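Local coordinates for protein AlkD2 (Streptococcus mutans, PDB 6M9M) that binds inosine-5'-monophosphate and belongs to the HEAT-like repeat family of DNA glycosylases, though its own function is unknown, at residues D82-W85 with R86-E89; K181-L184 with K185-L189. All coordinates share one frame; numbering follows the deposited sequence.

Contact 1 of 2, residues D82-W85 with R86-E89; sequences DNNW and RVQE. With IMP (inosinic acid), chain B.
The Arg86 side chain packs over a face of the Trp85 indole at the N-terminal end of helix 85-102, a local contact that also holds the bound nucleotide. The extended Arg86 chain runs across that face, CG 3.5 Å from the centroid of the Trp85 six-membered ring in a CH-pi contact, and carries the guanidinium past the CZ2-CH2 rim, tilted to the indole, so that Trp85 CH2 meets one guanidinium face. On the opposite face of the indole lies the hypoxanthine base, IMP C5 3.4 Å above the ring plane. With chi1 at 70° the Trp85 indole folds back over Arg86 N. Beyond the stack, two nearly straight bonds grip the phosphate, Arg86 NH1 to IMP O3P (2.7 Å) and Arg86 NH2 to IMP O2P (3.0 Å); His18 and Gly19 complete the site. Asn84 is the N-cap: its OD1 takes Val87 N on a lone pair at 3.0 Å, with a weaker bond from Arg86 N. Upstream, Asp82 OD1 accepts from Asn84 N, while its OD2 pairs with Arg55. Gln88 NE2 reaches back to Asp82 O at 2.9 Å, the oxygen lying in the Gln88 amide plane. An Asx turn leading into an Asn-capped helix thus presents an aromatic ring for the base and a guanidinium for the phosphate of the IMP pocket.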
ATOM      1  N   ASP A  82      -3.803 -11.927  -3.450  1.00  8.94           N
ATOM      2  CA  ASP A  82      -3.974 -11.887  -4.897  1.00  9.32           C
ATOM      3  C   ASP A  82      -2.673 -12.244  -5.601  1.00  9.54           C
ATOM      4  O   ASP A  82      -1.607 -11.728  -5.249  1.00 10.66           O
ATOM      5  CB  ASP A  82      -4.449 -10.488  -5.308  1.00 10.19           C
ATOM      6  CG  ASP A  82      -5.206 -10.498  -6.613  1.00 10.19           C
ATOM      7  OD1 ASP A  82      -4.570 -10.737  -7.663  1.00 10.64           O
ATOM      8  OD2 ASP A  82      -6.437 -10.290  -6.580  1.00 10.35           O
ATOM      9  N   ASN A  83      -2.763 -13.123  -6.601  0.90  9.37           N
ATOM     10  CA  ASN A  83      -1.579 -13.551  -7.340  0.90 10.01           C
ATOM     11  C   ASN A  83      -1.187 -12.609  -8.466  0.90  9.87           C
ATOM     12  O   ASN A  83      -0.223 -12.896  -9.177  0.90 10.94           O
ATOM     13  CB  ASN A  83      -1.727 -14.992  -7.852  0.90 12.47           C
ATOM     14  CG  ASN A  83      -2.754 -15.143  -8.941  0.90 13.21           C
ATOM     15  OD1 ASN A  83      -3.172 -14.167  -9.551  0.90 14.80           O
ATOM     16  ND2 ASN A  83      -3.127 -16.388  -9.232  0.90 15.90           N
ATOM     17  N   ASN A  84      -1.854 -11.479  -8.613  1.00 10.73           N
ATOM     18  CA  ASN A  84      -1.552 -10.536  -9.677  1.00 10.76           C
ATOM     19  C   ASN A  84      -0.848  -9.311  -9.099  1.00  9.81           C
ATOM     20  O   ASN A  84      -1.387  -8.632  -8.224  1.00 10.84           O
ATOM     21  CB  ASN A  84      -2.831 -10.146 -10.412  1.00 11.07           C
ATOM     22  CG  ASN A  84      -2.576  -9.171 -11.520  1.00 12.38           C
ATOM     23  OD1 ASN A  84      -2.394  -7.979 -11.280  1.00 13.45           O
ATOM     24  ND2 ASN A  84      -2.549  -9.677 -12.753  1.00 13.91           N
ATOM     25  N   TRP A  85       0.338  -9.002  -9.630  1.00 10.81           N
ATOM     26  CA  TRP A  85       1.144  -7.940  -9.047  1.00 11.53           C
ATOM     27  C   TRP A  85       0.525  -6.569  -9.264  1.00 11.05           C
ATOM     28  O   TRP A  85       0.776  -5.660  -8.464  1.00 11.10           O
ATOM     29  CB  TRP A  85       2.590  -8.010  -9.554  1.00 13.20           C
ATOM     30  CG  TRP A  85       2.800  -7.656 -10.993  1.00 15.49           C
ATOM     31  CD1 TRP A  85       2.900  -8.516 -12.047  1.00 17.54           C
ATOM     32  CD2 TRP A  85       2.960  -6.335 -11.538  1.00 16.58           C
ATOM     33  NE1 TRP A  85       3.107  -7.817 -13.208  1.00 19.61           N
ATOM     34  CE2 TRP A  85       3.148  -6.478 -12.928  1.00 18.97           C
ATOM     35  CE3 TRP A  85       2.970  -5.046 -10.985  1.00 16.77           C
ATOM     36  CZ2 TRP A  85       3.341  -5.387 -13.773  1.00 19.51           C
ATOM     37  CZ3 TRP A  85       3.151  -3.965 -11.831  1.00 18.05           C
ATOM     38  CH2 TRP A  85       3.331  -4.143 -13.207  1.00 18.96           C
ATOM     39  N   ARG A  86      -0.257  -6.379 -10.332  0.92  9.86           N
ATOM     40  CA  ARG A  86      -0.913  -5.085 -10.542  0.92  9.89           C
ATOM     41  C   ARG A  86      -2.010  -4.860  -9.510  0.92  9.82           C
ATOM     42  O   ARG A  86      -2.207  -3.736  -9.042  0.92 10.16           O
ATOM     43  CB  ARG A  86      -1.437  -4.980 -11.969  0.92 11.63           C
ATOM     44  CG  ARG A  86      -0.301  -4.901 -12.977  0.92 12.78           C
ATOM     45  CD  ARG A  86      -0.805  -4.910 -14.421  0.92 14.29           C
ATOM     46  NE  ARG A  86       0.295  -4.813 -15.389  0.92 16.49           N
ATOM     47  CZ  ARG A  86       0.914  -3.686 -15.717  0.92 18.54           C
ATOM     48  NH1 ARG A  86       0.535  -2.530 -15.200  0.92 19.08           N
ATOM     49  NH2 ARG A  86       1.917  -3.715 -16.576  0.92 21.02           N
ATOM     50  N   VAL A  87      -2.733  -5.918  -9.135  1.00  9.78           N
ATOM     51  CA  VAL A  87      -3.692  -5.808  -8.035  1.00  9.52           C
ATOM     52  C   VAL A  87      -2.966  -5.474  -6.737  1.00  8.43           C
ATOM     53  O   VAL A  87      -3.440  -4.655  -5.942  1.00  9.31           O
ATOM     54  CB  VAL A  87      -4.547  -7.084  -7.905  1.00  9.78           C
ATOM     55  CG1 VAL A  87      -5.485  -6.968  -6.714  1.00 10.25           C
ATOM     56  CG2 VAL A  87      -5.340  -7.358  -9.187  1.00  9.95           C
ATOM     57  N   GLN A  88      -1.801  -6.094  -6.506  1.00  8.88           N
ATOM     58  CA  GLN A  88      -1.018  -5.759  -5.312  1.00  8.84           C
ATOM     59  C   GLN A  88      -0.630  -4.280  -5.281  1.00  8.60           C
ATOM     60  O   GLN A  88      -0.649  -3.652  -4.220  1.00  9.11           O
ATOM     61  CB  GLN A  88       0.218  -6.639  -5.194  1.00  9.14           C
ATOM     62  CG  GLN A  88      -0.083  -8.091  -4.944  1.00  9.58           C
ATOM     63  CD  GLN A  88      -0.594  -8.382  -3.547  1.00  9.77           C
ATOM     64  OE1 GLN A  88      -0.447  -7.574  -2.629  1.00 10.64           O
ATOM     65  NE2 GLN A  88      -1.168  -9.563  -3.367  1.00 10.34           N
ATOM     66  N   GLU A  89      -0.285  -3.699  -6.434  1.00  9.31           N
ATOM     67  CA  GLU A  89       0.011  -2.273  -6.442  1.00  8.91           C
ATOM     68  C   GLU A  89      -1.213  -1.453  -6.057  1.00 10.07           C
ATOM     69  O   GLU A  89      -1.098  -0.463  -5.335  1.00 10.33           O
ATOM     70  CB  GLU A  89       0.522  -1.827  -7.807  1.00 10.61           C
ATOM     71  CG  GLU A  89       1.874  -2.411  -8.197  1.00 12.80           C
ATOM     72  CD  GLU A  89       3.032  -1.997  -7.272  1.00 14.39           C
ATOM     73  OE1 GLU A  89       2.917  -1.018  -6.494  1.00 17.83           O
ATOM     74  OE2 GLU A  89       4.071  -2.675  -7.301  1.00 16.23           O
TER
HETATM   75  P   IMP B 301       3.103   0.032 -16.286  1.00 26.52           P
HETATM   76  O1P IMP B 301       3.200   1.253 -17.176  1.00 27.38           O
HETATM   77  O2P IMP B 301       3.404  -1.216 -17.079  1.00 25.25           O
HETATM   78  O3P IMP B 301       1.623  -0.064 -15.699  1.00 23.86           O
HETATM   79  O5' IMP B 301       4.177   0.208 -15.136  1.00 35.35           O
HETATM   80  C5' IMP B 301       4.303  -0.745 -14.091  1.00 42.42           C
HETATM   81  C4' IMP B 301       5.758  -1.000 -13.810  1.00 48.85           C
HETATM   82  O4' IMP B 301       5.923  -1.700 -12.719  1.00 51.68           O
HETATM   83  C3' IMP B 301       6.415  -1.887 -15.035  1.00 51.85           C
HETATM   84  O3' IMP B 301       7.789  -1.392 -15.339  1.00 52.34           O
HETATM   85  C2' IMP B 301       6.474  -3.064 -14.607  1.00 53.83           C
HETATM   86  O2' IMP B 301       7.560  -3.805 -15.338  1.00 55.01           O
HETATM   87  C1' IMP B 301       6.846  -2.870 -13.082  1.00 53.91           C
HETATM   88  N9  IMP B 301       6.653  -3.852 -12.228  1.00 56.07           N
HETATM   89  C8  IMP B 301       6.554  -3.878 -10.875  1.00 56.89           C
HETATM   90  N7  IMP B 301       6.401  -5.166 -10.491  1.00 57.40           N
HETATM   91  C5  IMP B 301       6.420  -5.948 -11.601  1.00 57.70           C
HETATM   92  C6  IMP B 301       6.301  -7.339 -11.738  1.00 58.55           C
HETATM   93  O6  IMP B 301       6.123  -8.132 -10.532  1.00 58.83           O
HETATM   94  N1  IMP B 301       6.346  -7.895 -12.942  1.00 58.82           N
HETATM   95  C2  IMP B 301       6.512  -7.100 -14.047  1.00 58.54           C
HETATM   96  N3  IMP B 301       6.631  -5.735 -13.908  1.00 57.71           N
HETATM   97  C4  IMP B 301       6.587  -5.147 -12.689  1.00 57.12           C
HETATM   98  O   HOH W   1       3.527  -5.402  -7.073  1.00 19.68           O

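Contact 2 of 2, residues K181-L184 with K185-L189; sequences KIEL and KNWKL
Glu183, Leu184 and Trp187 form the tight side of the turn where helix 177-185 ends and the chain leaves toward helix 192-201. The Leu184 side chain runs alongside that of Trp187, and its CD2 rests on the indole face in a CH-pi contact, 3.6 Å from the centroid of the Trp187 six-membered ring. At the ring edge the indole N-H donates to the acid in an almost straight bond, Trp187 NE1 to Glu183 OE2 at 2.8 Å. Glu183 OE2 lies in the plane of the indole and is met on its anti side, somewhat out of the carboxylate plane, with carboxylate and ring planes 68° apart. Glu183 gets there by a bend at chi2 (64°) that turns its end back toward the loop. This is the C-terminal end of a helix, where bonding passes from i to i+4, Lys185 N to Lys181 O, to i to i+3, Asn186 N to Glu183 O and Trp187 N to Leu184 O (3.0 Å). Trp187 then packs on Ile194 and Val197 of helix 192-201 and on Ala151 of helix 143-151, and makes a cation-pi contact with Lys154. The other side is looser and wet. There Ile182, Lys185 and Asn186 are exposed, and one water donates to Ile182 O (2.8 Å) and, weakly, to Asn186 OD1. A second water joins Leu184 O to Trp187 O, donating to both carbonyls at 2.8 Å.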
ATOM      1  N   LYS A 181      21.025   9.140   8.056  1.00 22.45           N
ATOM      2  CA  LYS A 181      22.399   8.800   8.417  1.00 24.61           C
ATOM      3  C   LYS A 181      22.477   8.301   9.856  1.00 25.39           C
ATOM      4  O   LYS A 181      23.109   7.279  10.139  1.00 26.40           O
ATOM      5  CB  LYS A 181      23.293  10.020   8.194  1.00 26.66           C
ATOM      6  CG  LYS A 181      24.765   9.847   8.553  1.00 28.35           C
ATOM      7  CD  LYS A 181      25.578  11.086   8.147  1.00 29.36           C
ATOM      8  CE  LYS A 181      27.047  10.976   8.539  1.00 31.45           C
ATOM      9  NZ  LYS A 181      27.815  12.162   8.069  1.00 32.91           N
ATOM     10  N   ILE A 182      21.822   9.003  10.779  1.00 25.52           N
ATOM     11  CA  ILE A 182      21.826   8.578  12.176  1.00 26.60           C
ATOM     12  C   ILE A 182      21.227   7.185  12.327  1.00 25.47           C
ATOM     13  O   ILE A 182      21.754   6.346  13.065  1.00 27.51           O
ATOM     14  CB  ILE A 182      21.092   9.617  13.044  1.00 28.59           C
ATOM     15  CG1 ILE A 182      21.931  10.887  13.166  1.00 29.83           C
ATOM     16  CG2 ILE A 182      20.772   9.038  14.421  1.00 29.11           C
ATOM     17  CD1 ILE A 182      21.169  12.058  13.717  1.00 30.79           C
ATOM     18  N   GLU A 183      20.106   6.922  11.656  1.00 23.49           N
ATOM     19  CA  GLU A 183      19.498   5.600  11.744  1.00 22.56           C
ATOM     20  C   GLU A 183      20.444   4.525  11.218  1.00 23.04           C
ATOM     21  O   GLU A 183      20.665   3.503  11.875  1.00 23.45           O
ATOM     22  CB  GLU A 183      18.178   5.591  10.970  1.00 21.28           C
ATOM     23  CG  GLU A 183      17.551   4.218  10.809  1.00 21.59           C
ATOM     24  CD  GLU A 183      17.129   3.591  12.120  1.00 22.58           C
ATOM     25  OE1 GLU A 183      16.727   4.332  13.047  1.00 24.58           O
ATOM     26  OE2 GLU A 183      17.200   2.352  12.220  1.00 22.16           O
ATOM     27  N   LEU A 184      21.010   4.742  10.025  1.00 22.54           N
ATOM     28  CA  LEU A 184      21.831   3.714   9.390  1.00 23.30           C
ATOM     29  C   LEU A 184      23.103   3.442  10.180  1.00 25.28           C
ATOM     30  O   LEU A 184      23.574   2.302  10.211  1.00 25.15           O
ATOM     31  CB  LEU A 184      22.179   4.118   7.953  1.00 23.21           C
ATOM     32  CG  LEU A 184      21.002   4.326   6.992  1.00 24.05           C
ATOM     33  CD1 LEU A 184      21.476   4.667   5.583  1.00 24.80           C
ATOM     34  CD2 LEU A 184      20.112   3.098   6.961  1.00 23.96           C
ATOM     35  N   LYS A 185      23.666   4.466  10.826  1.00 27.50           N
ATOM     36  CA  LYS A 185      24.899   4.274  11.575  1.00 30.12           C
ATOM     37  C   LYS A 185      24.731   3.258  12.692  1.00 30.23           C
ATOM     38  O   LYS A 185      25.716   2.636  13.098  1.00 31.39           O
ATOM     39  CB  LYS A 185      25.366   5.613  12.147  1.00 33.65           C
ATOM     40  CG  LYS A 185      26.796   5.608  12.670  1.00 37.23           C
ATOM     41  CD  LYS A 185      27.145   6.953  13.275  1.00 40.30           C
ATOM     42  CE  LYS A 185      28.540   6.954  13.878  1.00 42.13           C
ATOM     43  NZ  LYS A 185      28.780   8.191  14.674  1.00 43.50           N
ATOM     44  N   ASN A 186      23.507   3.062  13.185  1.00 30.32           N
ATOM     45  CA  ASN A 186      23.268   2.122  14.271  1.00 31.79           C
ATOM     46  C   ASN A 186      23.108   0.680  13.800  1.00 28.28           C
ATOM     47  O   ASN A 186      23.044  -0.222  14.644  1.00 30.04           O
ATOM     48  CB  ASN A 186      22.013   2.529  15.046  1.00 36.96           C
ATOM     49  CG  ASN A 186      22.210   3.798  15.851  1.00 40.96           C
ATOM     50  OD1 ASN A 186      23.274   4.022  16.423  1.00 41.86           O
ATOM     51  ND2 ASN A 186      21.183   4.638  15.891  1.00 43.22           N
ATOM     52  N   TRP A 187      23.046   0.432  12.497  1.00 23.36           N
ATOM     53  CA  TRP A 187      22.799  -0.914  12.004  1.00 21.12           C
ATOM     54  C   TRP A 187      24.077  -1.746  12.054  1.00 22.18           C
ATOM     55  O   TRP A 187      25.157  -1.273  11.695  1.00 23.49           O
ATOM     56  CB  TRP A 187      22.318  -0.865  10.560  1.00 18.88           C
ATOM     57  CG  TRP A 187      20.962  -0.269  10.364  1.00 17.11           C
ATOM     58  CD1 TRP A 187      20.212   0.417  11.277  1.00 17.71           C
ATOM     59  CD2 TRP A 187      20.197  -0.292   9.153  1.00 15.08           C
ATOM     60  NE1 TRP A 187      19.020   0.805  10.707  1.00 16.90           N
ATOM     61  CE2 TRP A 187      18.993   0.381   9.407  1.00 15.36           C
ATOM     62  CE3 TRP A 187      20.407  -0.839   7.877  1.00 15.18           C
ATOM     63  CZ2 TRP A 187      18.020   0.557   8.431  1.00 14.50           C
ATOM     64  CZ3 TRP A 187      19.425  -0.687   6.923  1.00 13.60           C
ATOM     65  CH2 TRP A 187      18.254   0.008   7.203  1.00 14.01           C
ATOM     66  N   LYS A 188      23.939  -2.999  12.477  1.00 21.72           N
ATOM     67  CA  LYS A 188      25.014  -3.989  12.423  1.00 21.30           C
ATOM     68  C   LYS A 188      24.785  -4.825  11.165  1.00 18.72           C
ATOM     69  O   LYS A 188      23.819  -5.586  11.090  1.00 17.25           O
ATOM     70  CB  LYS A 188      24.986  -4.856  13.680  1.00 23.45           C
ATOM     71  CG  LYS A 188      26.075  -5.914  13.726  1.00 26.38           C
ATOM     72  CD  LYS A 188      26.045  -6.694  15.031  1.00 29.18           C
ATOM     73  CE  LYS A 188      27.090  -7.802  15.019  1.00 32.15           C
ATOM     74  NZ  LYS A 188      27.065  -8.633  16.258  1.00 34.28           N
ATOM     75  N   LEU A 189      25.676  -4.683  10.179  1.00 18.87           N
ATOM     76  CA  LEU A 189      25.432  -5.179   8.818  1.00 17.51           C
ATOM     77  C   LEU A 189      25.865  -6.637   8.634  1.00 17.02           C
ATOM     78  O   LEU A 189      26.745  -6.978   7.841  1.00 19.33           O
ATOM     79  CB  LEU A 189      26.125  -4.289   7.798  1.00 17.70           C
ATOM     80  CG  LEU A 189      25.626  -2.854   7.759  1.00 18.09           C
ATOM     81  CD1 LEU A 189      26.383  -2.126   6.662  1.00 19.10           C
ATOM     82  CD2 LEU A 189      24.137  -2.760   7.515  1.00 17.35           C
TER
HETATM   83  O   HOH W   2      23.436   6.665  15.236  1.00 42.62           O
HETATM   84  O   HOH W   3      25.876   0.795   9.879  1.00 28.89           O

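In the fold
Contact 1 precedes contact 2 in the chain; their centres are about 33 Å apart, with nearest atoms about 20 Å apart, and they do not touch. Both lie within the DNA alkylation repair family part of this all-helical chain, but they share no helix. Residues 82-89 mark the start of helix 85-102, their centre about 11 Å from the centre of the chain, where the nucleotide binds. Residues 181-189 mark the end of helix 177-185, their centre about 26 Å from that of the chain, near the C-terminus and away from the ligand. One contact thus begins a helix at the binding site, and the other ends one at the far end of the array.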